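Local coordinates for DUF985 domain-containing protein (Shewanella oneidensis, PDB 1YUD) that is of unknown function but belongs to the cupin superfamily and probably adopts its beta-barrel fold, at residues F54-G59 with S119-D124. Sequence-based numbering, arbitrary orientation.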
loop_
_atom_site.group_PDB
_atom_site.type_symbol
_atom_site.label_atom_id
_atom_site.label_comp_id
_atom_site.label_asym_id
_atom_site.label_seq_id
_atom_site.Cartn_x
_atom_site.Cartn_y
_atom_site.Cartn_z
ATOM N N PHE A 54 -0.342 5.672 8.755
ATOM C CA PHE A 54 -0.651 5.212 10.109
ATOM C C PHE A 54 0.636 4.864 10.823
ATOM O O PHE A 54 1.311 3.896 10.476
ATOM C CB PHE A 54 -1.589 4.000 10.082
ATOM C CG PHE A 54 -2.108 3.605 11.434
ATOM C CD1 PHE A 54 -1.405 2.721 12.241
ATOM C CD2 PHE A 54 -3.317 4.100 11.897
ATOM C CE1 PHE A 54 -1.904 2.329 13.493
ATOM C CE2 PHE A 54 -3.823 3.712 13.147
ATOM C CZ PHE A 54 -3.109 2.821 13.943
ATOM N N LEU A 55 0.968 5.661 11.833
ATOM C CA LEU A 55 2.206 5.471 12.559
ATOM C C LEU A 55 2.052 4.892 13.953
ATOM O O LEU A 55 1.015 5.033 14.591
ATOM C CB LEU A 55 2.959 6.798 12.609
ATOM C CG LEU A 55 4.331 6.725 13.261
ATOM C CD1 LEU A 55 5.306 7.597 12.491
ATOM C CD2 LEU A 55 4.213 7.126 14.727
ATOM N N LEU A 56 3.104 4.230 14.416
ATOM C CA LEU A 56 3.092 3.621 15.734
ATOM C C LEU A 56 4.414 3.863 16.464
ATOM O O LEU A 56 5.495 3.593 15.918
ATOM C CB LEU A 56 2.856 2.121 15.607
ATOM C CG LEU A 56 1.831 1.530 16.563
ATOM C CD1 LEU A 56 0.419 1.918 16.120
ATOM C CD2 LEU A 56 1.991 0.021 16.583
ATOM N N ARG A 57 4.318 4.382 17.690
ATOM C CA ARG A 57 5.489 4.638 18.530
ATOM C C ARG A 57 5.446 3.718 19.739
ATOM O O ARG A 57 4.384 3.231 20.124
ATOM C CB ARG A 57 5.521 6.082 19.020
ATOM C CG ARG A 57 5.770 7.115 17.947
ATOM C CD ARG A 57 5.759 8.522 18.535
ATOM N NE ARG A 57 4.648 8.706 19.468
ATOM C CZ ARG A 57 4.235 9.885 19.922
ATOM N NH1 ARG A 57 3.218 9.946 20.777
ATOM N NH2 ARG A 57 4.828 11.002 19.508
ATOM N N THR A 58 6.613 3.513 20.339
ATOM C CA THR A 58 6.775 2.645 21.503
ATOM C C THR A 58 5.695 2.719 22.583
ATOM O O THR A 58 5.585 1.809 23.409
ATOM C CB THR A 58 8.125 2.880 22.178
ATOM O OG1 THR A 58 9.169 2.769 21.205
ATOM C CG2 THR A 58 8.349 1.844 23.249
ATOM N N GLY A 59 4.900 3.784 22.589
ATOM C CA GLY A 59 3.851 3.887 23.588
ATOM C C GLY A 59 2.475 3.579 23.020
ATOM O O GLY A 59 1.493 3.419 23.755
ATOM N N SER A 119 -2.918 -4.320 16.520
ATOM C CA SER A 119 -1.522 -4.548 16.203
ATOM C C SER A 119 -0.563 -3.782 17.101
ATOM O O SER A 119 -0.855 -2.686 17.569
ATOM C CB SER A 119 -1.252 -4.175 14.750
ATOM O OG SER A 119 0.128 -4.300 14.441
ATOM N N ALA A 120 0.596 -4.380 17.326
ATOM C CA ALA A 120 1.632 -3.775 18.132
ATOM C C ALA A 120 2.897 -3.847 17.299
ATOM O O ALA A 120 2.912 -4.500 16.262
ATOM C CB ALA A 120 1.805 -4.552 19.434
HETATM N N MSE A 121 3.951 -3.168 17.728
HETATM C CA MSE A 121 5.200 -3.232 16.987
HETATM C C MSE A 121 5.882 -4.488 17.508
HETATM O O MSE A 121 5.321 -5.181 18.351
HETATM C CB MSE A 121 6.071 -2.013 17.279
HETATM C CG MSE A 121 5.395 -0.677 17.054
HETATM SE SE MSE A 121 6.738 0.708 16.877
HETATM C CE MSE A 121 7.364 0.764 18.711
ATOM N N ASN A 122 7.079 -4.785 17.017
ATOM C CA ASN A 122 7.806 -5.962 17.488
ATOM C C ASN A 122 9.039 -5.557 18.304
ATOM O O ASN A 122 9.517 -6.315 19.149
ATOM C CB ASN A 122 8.207 -6.851 16.299
ATOM C CG ASN A 122 7.104 -7.839 15.905
ATOM O OD1 ASN A 122 6.960 -8.187 14.737
ATOM N ND2 ASN A 122 6.343 -8.307 16.885
ATOM N N GLN A 123 9.535 -4.351 18.039
ATOM C CA GLN A 123 10.693 -3.778 18.724
ATOM C C GLN A 123 10.363 -2.321 19.018
ATOM O O GLN A 123 9.442 -1.766 18.417
ATOM C CB GLN A 123 11.939 -3.825 17.834
ATOM C CG GLN A 123 12.552 -5.207 17.634
ATOM C CD GLN A 123 13.065 -5.826 18.928
ATOM O OE1 GLN A 123 12.280 -6.211 19.797
ATOM N NE2 GLN A 123 14.391 -5.920 19.062
ATOM N N ASP A 124 11.102 -1.700 19.939
ATOM C CA ASP A 124 10.861 -0.292 20.258
ATOM C C ASP A 124 11.359 0.537 19.079
ATOM O O ASP A 124 12.392 0.232 18.479
ATOM C CB ASP A 124 11.600 0.148 21.537
ATOM C CG ASP A 124 11.004 -0.450 22.816
ATOM O OD1 ASP A 124 9.766 -0.620 22.893
ATOM O OD2 ASP A 124 11.784 -0.730 23.757
#
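Met121, modelled as selenomethionine, reaches from the end of strand 116-121 to the end of strand 50-57, where it lies against Leu56 and the backbone leading into Thr58. CB leaves the backbone on the side of the facing strand, and CG, anti to the carbonyl carbon and beside the backbone N (chi1 -54°), lies over the Leu56 side chain. Met121 CG is 3.5 Å from Leu56 CD2 and 4.0 Å from Leu56 CB, the two chains running alongside each other with opposite sense. One bond further, Met121 SE comes to 3.3 Å from Leu56 O. A bend at chi3 (-70°) then places the terminal methyl on the loop at Thr58: Met121 CE is 3.3 Å from Thr58 N and 3.7 Å from Thr58 OG1. Leu56 CD2 also reaches the partner backbone, 4.0 Å from Ser119 O.

The two strands belong to different sheets. Their short axes approach to 7.7 Å at 56°, too oblique for paired neighbours, so side chains rather than a backbone pairing join the two sheets of the cupin barrel. Leu81 of strand 81-86 also touches Met121. At the more exposed end, Thr58 lies beside Asp124, OG1 being 3.6 Å from Asp124 CB; that hydroxyl is hydrogen-bonded to Gly125 N, a bond that ties the loop at Thr58 to Gly125, just before strand 126-133.

Between the segments themselves the contact is therefore van der Waals in character, joining the two sheets at one end of the barrel through a selenomethionine side chain, bent at its end, laid on leucine and backbone.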